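Local coordinates for protein putative esterase (Sulfolobus solfataricus P2, PDB 2RAU) that binds calcium and is probably a lipase or esterase of the alpha/beta-hydrolase superfamily that hydrolyses ester bonds, at residues S128-V133 against L159-L164; P217-A222 against P267-F272. All coordinates share one frame; numbering follows the deposited sequence.

Interaction 1: S128-V133 against L159-L164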
loop_
_atom_site.group_PDB
_atom_site.type_symbol
_atom_site.label_atom_id
_atom_site.label_comp_id
_atom_site.label_asym_id
_atom_site.label_seq_id
_atom_site.Cartn_x
_atom_site.Cartn_y
_atom_site.Cartn_z
ATOM N N SER A 128 -6.281 -13.285 -7.413
ATOM C CA SER A 128 -5.568 -14.548 -7.569
ATOM C C SER A 128 -4.152 -14.449 -6.983
ATOM O O SER A 128 -3.642 -15.405 -6.392
ATOM C CB SER A 128 -5.537 -15.018 -9.028
ATOM O OG SER A 128 -4.627 -14.256 -9.834
ATOM N N ASP A 129 -3.525 -13.288 -7.117
ATOM C CA ASP A 129 -2.187 -13.074 -6.625
ATOM C C ASP A 129 -2.195 -13.010 -5.098
ATOM O O ASP A 129 -1.326 -13.580 -4.445
ATOM C CB ASP A 129 -1.614 -11.772 -7.185
ATOM C CG ASP A 129 -1.348 -11.827 -8.692
ATOM O OD1 ASP A 129 -1.328 -12.914 -9.238
ATOM O OD2 ASP A 129 -1.128 -10.763 -9.334
ATOM N N ILE A 130 -3.144 -12.270 -4.518
ATOM C CA ILE A 130 -3.277 -12.251 -3.078
ATOM C C ILE A 130 -3.517 -13.701 -2.533
ATOM O O ILE A 130 -2.953 -14.080 -1.501
ATOM C CB ILE A 130 -4.398 -11.288 -2.632
ATOM C CG1 ILE A 130 -4.067 -9.825 -3.083
ATOM C CG2 ILE A 130 -4.551 -11.330 -1.116
ATOM C CD1 ILE A 130 -5.284 -8.817 -2.972
ATOM N N LYS A 131 -4.374 -14.477 -3.202
ATOM C CA LYS A 131 -4.628 -15.864 -2.818
ATOM C C LYS A 131 -3.352 -16.744 -2.759
ATOM O O LYS A 131 -3.156 -17.532 -1.809
ATOM C CB LYS A 131 -5.710 -16.501 -3.719
ATOM C CG LYS A 131 -5.962 -18.008 -3.489
ATOM C CD LYS A 131 -6.306 -18.464 -2.061
ATOM C CE LYS A 131 -7.763 -18.722 -1.822
ATOM N NZ LYS A 131 -8.008 -19.277 -0.455
ATOM N N GLU A 132 -2.503 -16.630 -3.771
ATOM C CA GLU A 132 -1.229 -17.344 -3.772
ATOM C C GLU A 132 -0.377 -16.978 -2.565
ATOM O O GLU A 132 0.308 -17.839 -2.000
ATOM C CB GLU A 132 -0.439 -17.059 -5.055
ATOM C CG GLU A 132 -0.961 -17.608 -6.328
ATOM C CD GLU A 132 -1.167 -19.111 -6.309
ATOM O OE1 GLU A 132 -0.371 -19.859 -5.731
ATOM O OE2 GLU A 132 -2.180 -19.518 -6.861
ATOM N N VAL A 133 -0.353 -15.696 -2.208
ATOM C CA VAL A 133 0.420 -15.239 -1.048
ATOM C C VAL A 133 -0.205 -15.804 0.261
ATOM O O VAL A 133 0.502 -16.279 1.149
ATOM C CB VAL A 133 0.501 -13.705 -1.040
ATOM C CG1 VAL A 133 0.829 -13.178 0.316
ATOM C CG2 VAL A 133 1.463 -13.204 -2.158
ATOM N N LEU A 159 -10.995 -5.976 1.510
ATOM C CA LEU A 159 -12.419 -6.206 1.617
ATOM C C LEU A 159 -12.949 -7.102 0.506
ATOM O O LEU A 159 -13.787 -7.979 0.761
ATOM C CB LEU A 159 -13.178 -4.877 1.626
ATOM C CG LEU A 159 -13.592 -4.410 3.021
ATOM C CD1 LEU A 159 -13.738 -2.894 3.082
ATOM C CD2 LEU A 159 -14.878 -5.151 3.429
ATOM N N ASN A 160 -12.508 -6.837 -0.727
ATOM C CA ASN A 160 -12.888 -7.670 -1.884
ATOM C C ASN A 160 -12.416 -9.144 -1.725
ATOM O O ASN A 160 -13.163 -10.102 -1.994
ATOM C CB ASN A 160 -12.334 -7.039 -3.174
ATOM C CG ASN A 160 -13.057 -5.773 -3.551
ATOM O OD1 ASN A 160 -14.030 -5.405 -2.901
ATOM N ND2 ASN A 160 -12.560 -5.062 -4.570
ATOM N N TYR A 161 -11.167 -9.315 -1.302
ATOM C CA TYR A 161 -10.611 -10.636 -1.022
ATOM C C TYR A 161 -11.426 -11.342 0.067
ATOM O O TYR A 161 -11.808 -12.517 -0.090
ATOM C CB TYR A 161 -9.120 -10.551 -0.601
ATOM C CG TYR A 161 -8.519 -11.897 -0.439
ATOM C CD1 TYR A 161 -7.923 -12.544 -1.509
ATOM C CD2 TYR A 161 -8.565 -12.566 0.795
ATOM C CE1 TYR A 161 -7.408 -13.810 -1.366
ATOM C CE2 TYR A 161 -8.024 -13.852 0.937
ATOM C CZ TYR A 161 -7.460 -14.460 -0.147
ATOM O OH TYR A 161 -6.930 -15.737 -0.031
ATOM N N SER A 162 -11.719 -10.612 1.147
ATOM C CA SER A 162 -12.470 -11.148 2.259
ATOM C C SER A 162 -13.882 -11.528 1.865
ATOM O O SER A 162 -14.387 -12.508 2.337
ATOM C CB SER A 162 -12.514 -10.153 3.427
ATOM O OG SER A 162 -11.229 -9.948 3.955
ATOM N N SER A 163 -14.516 -10.756 0.993
ATOM C CA SER A 163 -15.863 -11.066 0.567
ATOM C C SER A 163 -15.938 -12.459 -0.088
ATOM O O SER A 163 -17.002 -13.083 -0.085
ATOM C CB SER A 163 -16.394 -9.988 -0.377
ATOM O OG SER A 163 -15.900 -10.147 -1.686
ATOM N N LEU A 164 -14.815 -12.937 -0.633
ATOM C CA LEU A 164 -14.772 -14.199 -1.318
ATOM C C LEU A 164 -14.222 -15.329 -0.468
ATOM O O LEU A 164 -14.612 -16.460 -0.669
ATOM C CB LEU A 164 -13.924 -14.080 -2.580
ATOM C CG LEU A 164 -14.435 -13.181 -3.701
ATOM C CD1 LEU A 164 -13.270 -12.912 -4.697
ATOM C CD2 LEU A 164 -15.655 -13.771 -4.385
#

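Interaction 2: P217-A222 against P267-F272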
loop_
_atom_site.group_PDB
_atom_site.type_symbol
_atom_site.label_atom_id
_atom_site.label_comp_id
_atom_site.label_asym_id
_atom_site.label_seq_id
_atom_site.Cartn_x
_atom_site.Cartn_y
_atom_site.Cartn_z
ATOM N N PRO A 217 12.199 12.134 -10.399
ATOM C CA PRO A 217 13.297 12.347 -9.426
ATOM C C PRO A 217 13.254 13.694 -8.637
ATOM O O PRO A 217 14.050 13.857 -7.714
ATOM C CB PRO A 217 14.541 12.265 -10.295
ATOM C CG PRO A 217 14.086 12.652 -11.649
ATOM C CD PRO A 217 12.727 12.040 -11.777
ATOM N N ILE A 218 12.303 14.584 -8.984
ATOM C CA ILE A 218 12.070 15.844 -8.304
ATOM C C ILE A 218 11.959 15.690 -6.812
ATOM O O ILE A 218 12.519 16.494 -6.069
ATOM C CB ILE A 218 10.817 16.569 -8.827
ATOM C CG1 ILE A 218 10.633 17.914 -8.080
ATOM C CG2 ILE A 218 9.564 15.730 -8.759
ATOM C CD1 ILE A 218 9.675 18.903 -8.814
ATOM N N TRP A 219 11.300 14.647 -6.339
ATOM C CA TRP A 219 11.118 14.485 -4.880
ATOM C C TRP A 219 12.439 14.264 -4.153
ATOM O O TRP A 219 12.755 14.938 -3.169
ATOM C CB TRP A 219 10.145 13.346 -4.593
ATOM C CG TRP A 219 8.782 13.530 -5.219
ATOM C CD1 TRP A 219 8.380 13.077 -6.433
ATOM C CD2 TRP A 219 7.672 14.217 -4.661
ATOM N NE1 TRP A 219 7.107 13.477 -6.692
ATOM C CE2 TRP A 219 6.646 14.185 -5.615
ATOM C CE3 TRP A 219 7.454 14.882 -3.449
ATOM C CZ2 TRP A 219 5.395 14.738 -5.388
ATOM C CZ3 TRP A 219 6.222 15.425 -3.227
ATOM C CH2 TRP A 219 5.205 15.347 -4.194
ATOM N N SER A 220 13.236 13.346 -4.670
ATOM C CA SER A 220 14.558 13.094 -4.113
ATOM C C SER A 220 15.489 14.328 -4.206
ATOM O O SER A 220 16.239 14.594 -3.282
ATOM C CB SER A 220 15.150 11.805 -4.751
ATOM O OG SER A 220 15.588 12.039 -6.074
ATOM N N TYR A 221 15.467 15.043 -5.334
ATOM C CA TYR A 221 16.274 16.243 -5.505
ATOM C C TYR A 221 15.899 17.272 -4.435
ATOM O O TYR A 221 16.768 17.875 -3.840
ATOM C CB TYR A 221 16.086 16.813 -6.898
ATOM C CG TYR A 221 16.737 18.147 -7.083
ATOM C CD1 TYR A 221 18.093 18.238 -7.345
ATOM C CD2 TYR A 221 16.013 19.341 -6.906
ATOM C CE1 TYR A 221 18.712 19.483 -7.483
ATOM C CE2 TYR A 221 16.617 20.560 -7.030
ATOM C CZ TYR A 221 17.967 20.635 -7.314
ATOM O OH TYR A 221 18.570 21.855 -7.439
ATOM N N ALA A 222 14.600 17.443 -4.209
ATOM C CA ALA A 222 14.044 18.440 -3.280
ATOM C C ALA A 222 14.264 18.090 -1.814
ATOM O O ALA A 222 14.399 18.980 -0.975
ATOM C CB ALA A 222 12.577 18.672 -3.566
ATOM N N PRO A 267 10.596 10.526 0.556
ATOM C CA PRO A 267 10.968 9.128 0.272
ATOM C C PRO A 267 9.860 8.204 -0.165
ATOM O O PRO A 267 10.131 7.342 -0.992
ATOM C CB PRO A 267 11.695 8.673 1.532
ATOM C CG PRO A 267 12.211 9.915 2.130
ATOM C CD PRO A 267 11.090 10.921 1.890
ATOM N N ILE A 268 8.629 8.442 0.301
ATOM C CA ILE A 268 7.445 7.666 -0.091
ATOM C C ILE A 268 7.149 7.946 -1.544
ATOM O O ILE A 268 7.004 7.040 -2.338
ATOM C CB ILE A 268 6.178 7.928 0.831
ATOM C CG1 ILE A 268 6.436 7.327 2.226
ATOM C CG2 ILE A 268 4.887 7.395 0.140
ATOM C CD1 ILE A 268 5.445 7.766 3.401
ATOM N N LEU A 269 7.055 9.218 -1.906
ATOM C CA LEU A 269 6.753 9.580 -3.286
ATOM C C LEU A 269 7.824 9.027 -4.216
ATOM O O LEU A 269 7.525 8.505 -5.278
ATOM C CB LEU A 269 6.624 11.095 -3.416
ATOM C CG LEU A 269 5.195 11.681 -3.273
ATOM C CD1 LEU A 269 4.401 11.342 -4.498
ATOM C CD2 LEU A 269 4.465 11.269 -1.991
ATOM N N ALA A 270 9.074 9.157 -3.791
ATOM C CA ALA A 270 10.204 8.743 -4.609
ATOM C C ALA A 270 10.206 7.229 -4.910
ATOM O O ALA A 270 10.696 6.819 -5.967
ATOM C CB ALA A 270 11.507 9.149 -3.957
ATOM N N SER A 271 9.746 6.420 -3.963
ATOM C CA SER A 271 9.865 4.979 -4.025
ATOM C C SER A 271 8.660 4.230 -4.603
ATOM O O SER A 271 8.646 3.006 -4.616
ATOM C CB SER A 271 10.230 4.425 -2.638
ATOM O OG SER A 271 9.294 4.759 -1.637
ATOM N N PHE A 272 7.657 4.954 -5.056
ATOM C CA PHE A 272 6.533 4.335 -5.738
ATOM C C PHE A 272 6.964 3.595 -7.023
ATOM O O PHE A 272 7.961 3.927 -7.621
ATOM C CB PHE A 272 5.510 5.390 -6.164
ATOM C CG PHE A 272 4.558 5.858 -5.045
ATOM C CD1 PHE A 272 4.034 4.980 -4.133
ATOM C CD2 PHE A 272 4.198 7.177 -4.967
ATOM C CE1 PHE A 272 3.167 5.403 -3.155
ATOM C CE2 PHE A 272 3.305 7.607 -3.989
ATOM C CZ PHE A 272 2.817 6.712 -3.081
#

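Interaction 1: S128-V133 against L159-L164
Tyr161 lays one face of its ring against Ile130, which covers it with the methyl CG2. Their closest atoms are Ile130 CG2 and Tyr161 CD1, 3.6 Å apart. The methyl stands 27° off the ring normal, displaced from the centre toward the rim, and makes a CH-pi contact at 4.0 Å from Ile130 CG2 to the ring centroid. CG of Tyr161 is anti to the backbone N (chi1 -175°), which carries the ring across to the other helix. The ring reaches the backbone there, with Tyr161 CE1 3.6 Å from Lys131 N. Lys131 CB lies at the ring edge, in its plane. The two segments belong to helices 123-141 and 153-169, which flank the central sheet of an alpha/beta-hydrolase fold. Helix 153-169 follows strand 146-151 through a turn that fits a nucleophile elbow. The Tyr161 side chain packs on side chains and backbone of helix 123-141; no hydrogen bond joins the two segments. The Lys131 chain bends at chi2 and chi3 and passes the phenol oxygen, with Lys131 CD 3.5 Å from Tyr161 OH. Their polar ends share one partner outside the segments. Asp169 OD2 is hydrogen-bonded to Tyr161 OH and forms a salt bridge with Lys131 NZ. This shared carboxylate oxygen probably fixes the phenol end of this buried ring. Tyr165 also meets the Tyr161 ring and makes a cation-pi contact with Lys131.

Interaction 2: P217-A222 against P267-F272
The nearest CA atoms of 217-222 and 267-272 are those of Trp219 and Ala270, 5.8 Å apart. The first segment is the opening of helix 218-224. The second is the last turn of helix 262-270 and the residues that leave it. No hydrogen bond joins the two segments, and the contact is apolar. Trp219 presents one face of its indole to Leu269. CG of Trp219 is anti to the carbonyl carbon (chi1 -58°), which turns the indole so that this face lies against the leucine. Leu269 CB sits 3.5 Å from Trp219 CD2, over the junction of the two rings. Leu269 CG stands almost straight above the six-membered ring, 5° off its normal and 3.5 Å from its centroid, in a close CH-pi contact. Its methyl CD1 extends further over the benzo part, 3.6 Å from Trp219 CZ2. At the root of the indole, Trp219 CB meets Ala270 CB at 4.5 Å. The indole nitrogen NE1 is bonded to Arg211 O. Replacing Trp219 by an alanine is likely to leave Leu269 without the flat surface it packs on, and Arg211 O without its indole donor. Ser220 OG bonds back to Pro217 O at 2.9 Å, an oxygen that also accepts from Tyr221 N in the first turn. Around the contact, Phe266 of helix 262-270 meets the indole edge-to-face. Leu242 of helix 238-248 touches Trp219 as well, and the backbone of Leu269 is hydrogen-bonded to Gly213, in the loop between strand 207-209 and helix 218-224.

In the fold
From the N terminus, the chain first builds antiparallel strands and then enters the alternating strands and helices of the hydrolase core. Interaction 1 closes first, across 25 residues that include strand 146-151 and the probable nucleophile elbow. It joins two helices of that core. After strand 170-176 the chain runs into a mostly helical part. There interaction 2 closes a loop of 44 residues that contains helix 238-248 and no strand. It ties helix 218-224 to the end of helix 262-270. The chain then returns to the sheet at strand 297-302. The two contacts are in series and neither nest nor cross. The centres of interactions 1 and 2 are about 30 Å apart, on opposite sides of the chain's centre.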